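Local coordinates for protein flavoredoxin (Methanosarcina acetivorans, PDB 3BNK) that binds flavin mononucleotide as its cofactor and probably serves in electron transport as a member of the flavoredoxin family, at the interface of chains A and B. Sequence-based numbering; all coordinates share one arbitrary frame. Chains: chain A/B, Flavoredoxin.

Contact 1: the interface of chains A and B. Residues chain A 3-9, 11; chain B 115, 139-143, 147, 150.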
loop_
_atom_site.group_PDB
_atom_site.type_symbol
_atom_site.label_atom_id
_atom_site.label_comp_id
_atom_site.label_asym_id
_atom_site.label_seq_id
_atom_site.Cartn_x
_atom_site.Cartn_y
_atom_site.Cartn_z
ATOM N N GLU A 3 -9.118 17.928 20.380
ATOM C CA GLU A 3 -7.857 17.341 20.847
ATOM C C GLU A 3 -7.586 15.952 20.237
ATOM O O GLU A 3 -8.522 15.233 19.865
ATOM C CB GLU A 3 -7.859 17.252 22.385
ATOM C CG GLU A 3 -8.040 18.599 23.106
ATOM C CD GLU A 3 -7.861 18.505 24.627
ATOM O OE1 GLU A 3 -7.083 17.631 25.096
ATOM O OE2 GLU A 3 -8.495 19.319 25.352
ATOM N N LYS A 4 -6.303 15.590 20.136
ATOM C CA LYS A 4 -5.892 14.263 19.668
ATOM C C LYS A 4 -6.179 13.191 20.716
ATOM O O LYS A 4 -5.905 13.378 21.902
ATOM C CB LYS A 4 -4.399 14.240 19.320
ATOM C CG LYS A 4 -4.015 15.039 18.081
ATOM C CD LYS A 4 -4.540 14.379 16.813
ATOM C CE LYS A 4 -4.622 15.389 15.695
ATOM N NZ LYS A 4 -4.662 14.751 14.365
ATOM N N ILE A 5 -6.735 12.070 20.274
ATOM C CA ILE A 5 -6.989 10.945 21.171
ATOM C C ILE A 5 -6.316 9.675 20.649
ATOM O O ILE A 5 -6.345 9.400 19.443
ATOM C CB ILE A 5 -8.505 10.720 21.414
ATOM C CG1 ILE A 5 -9.226 10.321 20.117
ATOM C CG2 ILE A 5 -9.141 11.977 22.053
ATOM C CD1 ILE A 5 -10.430 9.416 20.339
ATOM N N LYS A 6 -5.681 8.928 21.551
ATOM C CA LYS A 6 -5.026 7.679 21.180
ATOM C C LYS A 6 -6.066 6.626 20.916
ATOM O O LYS A 6 -7.033 6.500 21.672
ATOM C CB LYS A 6 -4.066 7.187 22.263
ATOM C CG LYS A 6 -2.660 7.707 22.110
ATOM C CD LYS A 6 -1.773 7.348 23.295
ATOM C CE LYS A 6 -0.531 8.223 23.283
ATOM N NZ LYS A 6 0.043 8.472 24.637
ATOM N N ILE A 7 -5.871 5.898 19.821
ATOM C CA ILE A 7 -6.691 4.746 19.474
ATOM C C ILE A 7 -5.788 3.515 19.395
ATOM O O ILE A 7 -4.574 3.617 19.628
ATOM C CB ILE A 7 -7.539 4.958 18.153
ATOM C CG1 ILE A 7 -6.705 4.744 16.872
ATOM C CG2 ILE A 7 -8.310 6.303 18.186
ATOM C CD1 ILE A 7 -6.118 5.984 16.256
ATOM N N ASN A 8 -6.384 2.368 19.070
ATOM C CA ASN A 8 -5.695 1.079 19.054
ATOM C C ASN A 8 -4.574 1.027 18.009
ATOM O O ASN A 8 -4.753 1.484 16.885
ATOM C CB ASN A 8 -6.712 -0.041 18.815
ATOM C CG ASN A 8 -6.153 -1.423 19.119
ATOM O OD1 ASN A 8 -5.425 -2.005 18.309
ATOM N ND2 ASN A 8 -6.510 -1.968 20.293
ATOM N N ASN A 9 -3.434 0.454 18.403
ATOM C CA ASN A 9 -2.218 0.382 17.579
ATOM C C ASN A 9 -2.279 -0.481 16.333
ATOM O O ASN A 9 -1.496 -0.273 15.410
ATOM C CB ASN A 9 -1.035 -0.091 18.418
ATOM C CG ASN A 9 -0.459 0.994 19.253
ATOM O OD1 ASN A 9 0.239 0.727 20.232
ATOM N ND2 ASN A 9 -0.744 2.238 18.887
ATOM N N VAL A 11 -3.481 -0.587 13.439
ATOM C CA VAL A 11 -4.102 0.277 12.440
ATOM C C VAL A 11 -3.638 -0.073 11.030
ATOM O O VAL A 11 -2.436 -0.276 10.781
ATOM C CB VAL A 11 -3.856 1.772 12.745
ATOM C CG1 VAL A 11 -4.825 2.268 13.797
ATOM C CG2 VAL A 11 -2.450 1.981 13.229
ATOM N N LEU B 115 -5.320 11.249 10.881
ATOM C CA LEU B 115 -4.783 10.058 11.534
ATOM C C LEU B 115 -3.259 10.124 11.481
ATOM O O LEU B 115 -2.674 10.414 10.426
ATOM C CB LEU B 115 -5.302 8.775 10.850
ATOM C CG LEU B 115 -4.776 7.388 11.272
ATOM C CD1 LEU B 115 -5.271 6.934 12.680
ATOM C CD2 LEU B 115 -5.146 6.352 10.241
ATOM N N ALA B 139 2.197 4.139 18.783
ATOM C CA ALA B 139 1.015 4.915 19.149
ATOM C C ALA B 139 0.302 5.405 17.899
ATOM O O ALA B 139 0.942 5.719 16.883
ATOM C CB ALA B 139 1.380 6.089 20.071
ATOM N N ALA B 140 -1.023 5.431 17.986
ATOM C CA ALA B 140 -1.879 5.946 16.933
ATOM C C ALA B 140 -2.819 6.990 17.498
ATOM O O ALA B 140 -3.377 6.812 18.587
ATOM C CB ALA B 140 -2.658 4.820 16.267
ATOM N N TYR B 141 -2.973 8.080 16.750
ATOM C CA TYR B 141 -3.773 9.234 17.155
ATOM C C TYR B 141 -4.812 9.586 16.095
ATOM O O TYR B 141 -4.512 9.644 14.900
ATOM C CB TYR B 141 -2.877 10.461 17.391
ATOM C CG TYR B 141 -1.701 10.230 18.320
ATOM C CD1 TYR B 141 -0.509 9.682 17.847
ATOM C CD2 TYR B 141 -1.784 10.563 19.679
ATOM C CE1 TYR B 141 0.578 9.458 18.701
ATOM C CE2 TYR B 141 -0.702 10.358 20.541
ATOM C CZ TYR B 141 0.471 9.800 20.044
ATOM O OH TYR B 141 1.537 9.593 20.889
ATOM N N SER B 142 -6.032 9.831 16.543
ATOM C CA SER B 142 -7.014 10.502 15.709
ATOM C C SER B 142 -7.825 11.486 16.548
ATOM O O SER B 142 -7.353 11.985 17.571
ATOM C CB SER B 142 -7.923 9.490 15.002
ATOM O OG SER B 142 -8.710 10.128 14.011
ATOM N N GLU B 143 -9.034 11.789 16.085
ATOM C CA GLU B 143 -9.964 12.662 16.804
ATOM C C GLU B 143 -11.343 12.004 16.738
ATOM O O GLU B 143 -11.608 11.189 15.844
ATOM C CB GLU B 143 -9.995 14.055 16.172
ATOM C CG GLU B 143 -8.621 14.626 15.856
ATOM C CD GLU B 143 -8.673 15.967 15.177
ATOM O OE1 GLU B 143 -9.730 16.633 15.235
ATOM O OE2 GLU B 143 -7.641 16.359 14.581
ATOM N N LEU B 147 -13.961 8.990 13.924
ATOM C CA LEU B 147 -14.151 7.627 14.415
ATOM C C LEU B 147 -15.599 7.164 14.365
ATOM O O LEU B 147 -16.523 7.952 14.578
ATOM C CB LEU B 147 -13.599 7.478 15.842
ATOM C CG LEU B 147 -12.151 7.915 16.093
ATOM C CD1 LEU B 147 -11.843 7.833 17.579
ATOM C CD2 LEU B 147 -11.149 7.101 15.296
ATOM N N GLY B 150 -15.150 3.808 17.894
ATOM C CA GLY B 150 -13.730 3.762 18.294
ATOM C C GLY B 150 -12.669 3.613 17.201
ATOM O O GLY B 150 -11.474 3.679 17.489
HETATM O O HOH W 1 -2.087 3.885 20.595
#
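Backbone pairing carries this contact: the short strand 5-7 of chain A adds in antiparallel register to strand 130-142 of chain B, extending its sheet. A:Ile5 and B:Ser142 face each other as a doubly bonded pair. A:Ile5 N reaches B:Ser142 O at 2.8 Å, nearly straight at the hydrogen (175°), and B:Ser142 N returns to A:Ile5 O at 2.9 Å; both donors lie in the carbonyl plane. One pair further along, A:Ile7 N meets B:Ala140 O at 2.9 Å from above the carbonyl plane, 37° out of it. The expected return bond is replaced by water 1, held 2.7 Å from A:Ile7 O and 3.2 Å from B:Ala140 N, so the strands begin to part here. On one face of the ladder, A:Ile5 and A:Ile7 both place CG1 in the crowded position between backbone N and carbonyl carbon. A:Ile5 CD1 thereby meets B:Leu147 CD1 tip to tip at a tight 3.5 Å, while A:Ile7 packs CG2 obliquely against B:Leu147 and turns CD1 to B:Ala140 CB and B:Leu115 CD1. On the opposite face the extended A:Lys6 runs alongside B:Tyr141 in the same direction, its CE 3.5 Å from ring atom CE2, so the contact is made by the methylenes. At the N-terminal end, A:Lys4, bent at chi2, crosses B:Glu143 obliquely; the NZ to OE2 salt bridge is long at 3.4 Å and weak as a hydrogen bond. The patch thus joins the N-terminal segment of one subunit to the end of a long strand, and to strand 147-148, of the other.

Contact 2: the interface of chains A and B. Residues chain A 13, 35-40, 132; chain B 13, 36-40, 132.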
loop_
_atom_site.group_PDB
_atom_site.type_symbol
_atom_site.label_atom_id
_atom_site.label_comp_id
_atom_site.label_asym_id
_atom_site.label_seq_id
_atom_site.Cartn_x
_atom_site.Cartn_y
_atom_site.Cartn_z
ATOM N N ILE A 13 -3.647 0.744 6.725
ATOM C CA ILE A 13 -3.568 1.911 5.845
ATOM C C ILE A 13 -4.965 2.225 5.317
ATOM O O ILE A 13 -5.719 1.312 4.992
ATOM C CB ILE A 13 -2.561 1.677 4.664
ATOM C CG1 ILE A 13 -1.173 1.277 5.222
ATOM C CG2 ILE A 13 -2.462 2.915 3.768
ATOM C CD1 ILE A 13 -0.529 2.318 6.119
ATOM N N GLY A 35 -3.849 -7.082 0.755
ATOM C CA GLY A 35 -3.797 -5.614 0.855
ATOM C C GLY A 35 -2.452 -5.065 1.313
ATOM O O GLY A 35 -2.212 -3.857 1.281
ATOM N N TRP A 36 -1.579 -5.953 1.759
ATOM C CA TRP A 36 -0.277 -5.550 2.294
ATOM C C TRP A 36 0.781 -5.673 1.203
ATOM O O TRP A 36 1.608 -6.599 1.205
ATOM C CB TRP A 36 0.081 -6.403 3.508
ATOM C CG TRP A 36 -0.817 -6.196 4.727
ATOM C CD1 TRP A 36 -2.054 -5.586 4.767
ATOM C CD2 TRP A 36 -0.555 -6.646 6.061
ATOM N NE1 TRP A 36 -2.556 -5.624 6.046
ATOM C CE2 TRP A 36 -1.658 -6.263 6.861
ATOM C CE3 TRP A 36 0.512 -7.330 6.666
ATOM C CZ2 TRP A 36 -1.725 -6.541 8.247
ATOM C CZ3 TRP A 36 0.447 -7.596 8.041
ATOM C CH2 TRP A 36 -0.674 -7.204 8.811
ATOM N N VAL A 37 0.711 -4.756 0.241
ATOM C CA VAL A 37 1.692 -4.673 -0.852
ATOM C C VAL A 37 2.066 -3.224 -1.138
ATOM O O VAL A 37 1.208 -2.341 -1.181
ATOM C CB VAL A 37 1.193 -5.383 -2.164
ATOM C CG1 VAL A 37 -0.186 -4.866 -2.625
ATOM C CG2 VAL A 37 2.231 -5.265 -3.304
ATOM N N SER A 38 3.348 -2.992 -1.373
ATOM C CA SER A 38 3.849 -1.687 -1.738
ATOM C C SER A 38 5.088 -1.880 -2.587
ATOM O O SER A 38 5.830 -2.870 -2.409
ATOM C CB SER A 38 4.209 -0.881 -0.478
ATOM O OG SER A 38 4.956 0.289 -0.782
ATOM N N ARG A 39 5.314 -0.930 -3.496
ATOM C CA ARG A 39 6.631 -0.763 -4.119
ATOM C C ARG A 39 7.661 -0.486 -3.031
ATOM O O ARG A 39 7.359 0.094 -1.968
ATOM C CB ARG A 39 6.649 0.337 -5.196
ATOM C CG ARG A 39 5.939 -0.024 -6.502
ATOM C CD ARG A 39 6.682 -1.090 -7.334
ATOM N NE ARG A 39 7.999 -0.603 -7.721
ATOM C CZ ARG A 39 8.233 0.182 -8.763
ATOM N NH1 ARG A 39 7.240 0.556 -9.561
ATOM N NH2 ARG A 39 9.460 0.611 -8.995
ATOM N N VAL A 40 8.881 -0.932 -3.299
ATOM C CA VAL A 40 9.921 -0.967 -2.297
ATOM C C VAL A 40 11.230 -0.401 -2.894
ATOM O O VAL A 40 12.108 0.055 -2.172
ATOM C CB VAL A 40 10.052 -2.437 -1.800
ATOM C CG1 VAL A 40 11.424 -2.792 -1.475
ATOM C CG2 VAL A 40 9.092 -2.709 -0.639
ATOM N N PHE A 132 7.791 -11.200 4.707
ATOM C CA PHE A 132 7.758 -10.079 3.780
ATOM C C PHE A 132 8.621 -10.441 2.564
ATOM O O PHE A 132 9.854 -10.329 2.620
ATOM C CB PHE A 132 8.243 -8.790 4.466
ATOM C CG PHE A 132 7.977 -7.533 3.674
ATOM C CD1 PHE A 132 6.674 -7.089 3.457
ATOM C CD2 PHE A 132 9.032 -6.780 3.161
ATOM C CE1 PHE A 132 6.421 -5.927 2.741
ATOM C CE2 PHE A 132 8.795 -5.606 2.438
ATOM C CZ PHE A 132 7.488 -5.179 2.228
ATOM N N ILE B 13 1.459 0.694 -7.698
ATOM C CA ILE B 13 0.247 0.074 -7.181
ATOM C C ILE B 13 -0.941 0.988 -7.558
ATOM O O ILE B 13 -0.819 2.214 -7.471
ATOM C CB ILE B 13 0.315 -0.157 -5.630
ATOM C CG1 ILE B 13 1.602 -0.891 -5.232
ATOM C CG2 ILE B 13 -0.952 -0.894 -5.113
ATOM C CD1 ILE B 13 1.760 -2.269 -5.848
ATOM N N TRP B 36 4.356 5.015 -0.897
ATOM C CA TRP B 36 4.893 3.670 -0.660
ATOM C C TRP B 36 4.835 3.329 0.834
ATOM O O TRP B 36 5.870 3.341 1.523
ATOM C CB TRP B 36 6.337 3.540 -1.190
ATOM C CG TRP B 36 6.496 3.725 -2.708
ATOM C CD1 TRP B 36 5.574 4.251 -3.581
ATOM C CD2 TRP B 36 7.659 3.430 -3.493
ATOM N NE1 TRP B 36 6.084 4.289 -4.852
ATOM C CE2 TRP B 36 7.366 3.800 -4.831
ATOM C CE3 TRP B 36 8.929 2.910 -3.194
ATOM C CZ2 TRP B 36 8.286 3.633 -5.877
ATOM C CZ3 TRP B 36 9.846 2.753 -4.234
ATOM C CH2 TRP B 36 9.518 3.118 -5.561
ATOM N N VAL B 37 3.622 3.058 1.319
ATOM C CA VAL B 37 3.380 2.650 2.708
ATOM C C VAL B 37 2.502 1.429 2.688
ATOM O O VAL B 37 1.508 1.393 1.965
ATOM C CB VAL B 37 2.492 3.602 3.549
ATOM C CG1 VAL B 37 3.033 3.713 5.014
ATOM C CG2 VAL B 37 2.150 4.934 2.835
ATOM N N SER B 38 2.818 0.470 3.543
ATOM C CA SER B 38 1.999 -0.708 3.687
ATOM C C SER B 38 2.210 -1.328 5.049
ATOM O O SER B 38 3.275 -1.173 5.627
ATOM C CB SER B 38 2.377 -1.744 2.631
ATOM O OG SER B 38 1.661 -2.912 2.888
ATOM N N ARG B 39 1.197 -2.053 5.535
ATOM C CA ARG B 39 1.398 -2.971 6.666
ATOM C C ARG B 39 2.346 -4.103 6.262
ATOM O O ARG B 39 2.435 -4.492 5.085
ATOM C CB ARG B 39 0.075 -3.500 7.231
ATOM C CG ARG B 39 -0.664 -2.505 8.134
ATOM C CD ARG B 39 0.023 -2.285 9.487
ATOM N NE ARG B 39 0.069 -3.496 10.307
ATOM C CZ ARG B 39 -0.870 -3.834 11.197
ATOM N NH1 ARG B 39 -1.922 -3.051 11.391
ATOM N NH2 ARG B 39 -0.762 -4.957 11.889
ATOM N N VAL B 40 3.104 -4.570 7.244
ATOM C CA VAL B 40 4.126 -5.571 7.024
ATOM C C VAL B 40 3.881 -6.757 7.955
ATOM O O VAL B 40 3.931 -7.934 7.525
ATOM C CB VAL B 40 5.536 -4.945 7.247
ATOM C CG1 VAL B 40 6.604 -6.014 7.326
ATOM C CG2 VAL B 40 5.859 -3.938 6.129
ATOM N N PHE B 132 13.613 0.861 2.672
ATOM C CA PHE B 132 12.307 0.513 3.203
ATOM C C PHE B 132 12.481 0.349 4.717
ATOM O O PHE B 132 13.065 -0.636 5.200
ATOM C CB PHE B 132 11.747 -0.735 2.518
ATOM C CG PHE B 132 10.240 -0.885 2.631
ATOM C CD1 PHE B 132 9.379 -0.084 1.869
ATOM C CD2 PHE B 132 9.681 -1.871 3.454
ATOM C CE1 PHE B 132 7.982 -0.240 1.949
ATOM C CE2 PHE B 132 8.271 -2.037 3.539
ATOM C CZ PHE B 132 7.434 -1.222 2.783
#
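A:Ser38 OG and its counterpart B:Ser38 OG are the best-held polar atoms in this patch, gripped in each chain by a hydrogen bond to the carbonyl of the next residue. A:Ser38 OG donates to A:Arg39 O at 2.7 Å, in the carbonyl plane on a lone pair, and B:Ser38 repeats it. Both hydroxyls stand anti to their own backbone N (chi1 168° and 174°). No polar atom bonds across, so this two-fold part of the flavin reductase-like domain interface rests on packing. At its centre the two serines meet back to back, A:Ser38 CB 3.7 Å from B:Ser38 CB. Flanking them, each indole is capped by the partner's arginine. B:Arg39 CB sits over the centre of the A:Trp36 ring system, 3.4 Å from the five-membered ring centroid, a CH-pi contact. The B:Arg39 chain lies alongside the indole and bends at chi2 and chi3, bringing its guanidinium toward the benzo rim, where A:Trp36 CZ2 lies off-centre over one face; the planes are inclined by 38°, short of parallel stacking. In the twin, A:Arg39 CB lies 3.8 Å from the centroid of the five-membered ring of B:Trp36, and the contact is made by CB. A:Trp36 and B:Trp36 are also FMN-binding residues, so a subunit's cofactor site borders the arginine of the other. The phenylalanines of strands 130-142 cross obliquely, A:Phe132 CZ 3.5 Å from B:Phe132 CE2. A:Val40 CG2 lies over the face of B:Phe132, offset toward the rim and 3.7 Å from the ring centroid. On the reverse side of the serines, A:Ile13 crosses B:Val37 obliquely, its CD1 methyl 4.0 Å from B:Val37 CG1, and B:Ile13 CD1 packs likewise on A:Val37 CG2.

The C-alpha centres of contact 1 and contact 2 lie about 21 Å apart within one two-fold interface. Contact 2 combines equivalent segments from both chains around the centre, whereas contact 1 is peripheral and has a chain-exchanged twin. Strand 130-142 of chain B connects them: its early part contributes to contact 2 and its late part to contact 1. In chain A, the N-terminal stretch leads from strand 5-7 in contact 1 to A:Ile13 in contact 2. An apolar core flanked by exchanged N-terminal strands suggests a stable dimer, although the structure alone does not establish its state in solution.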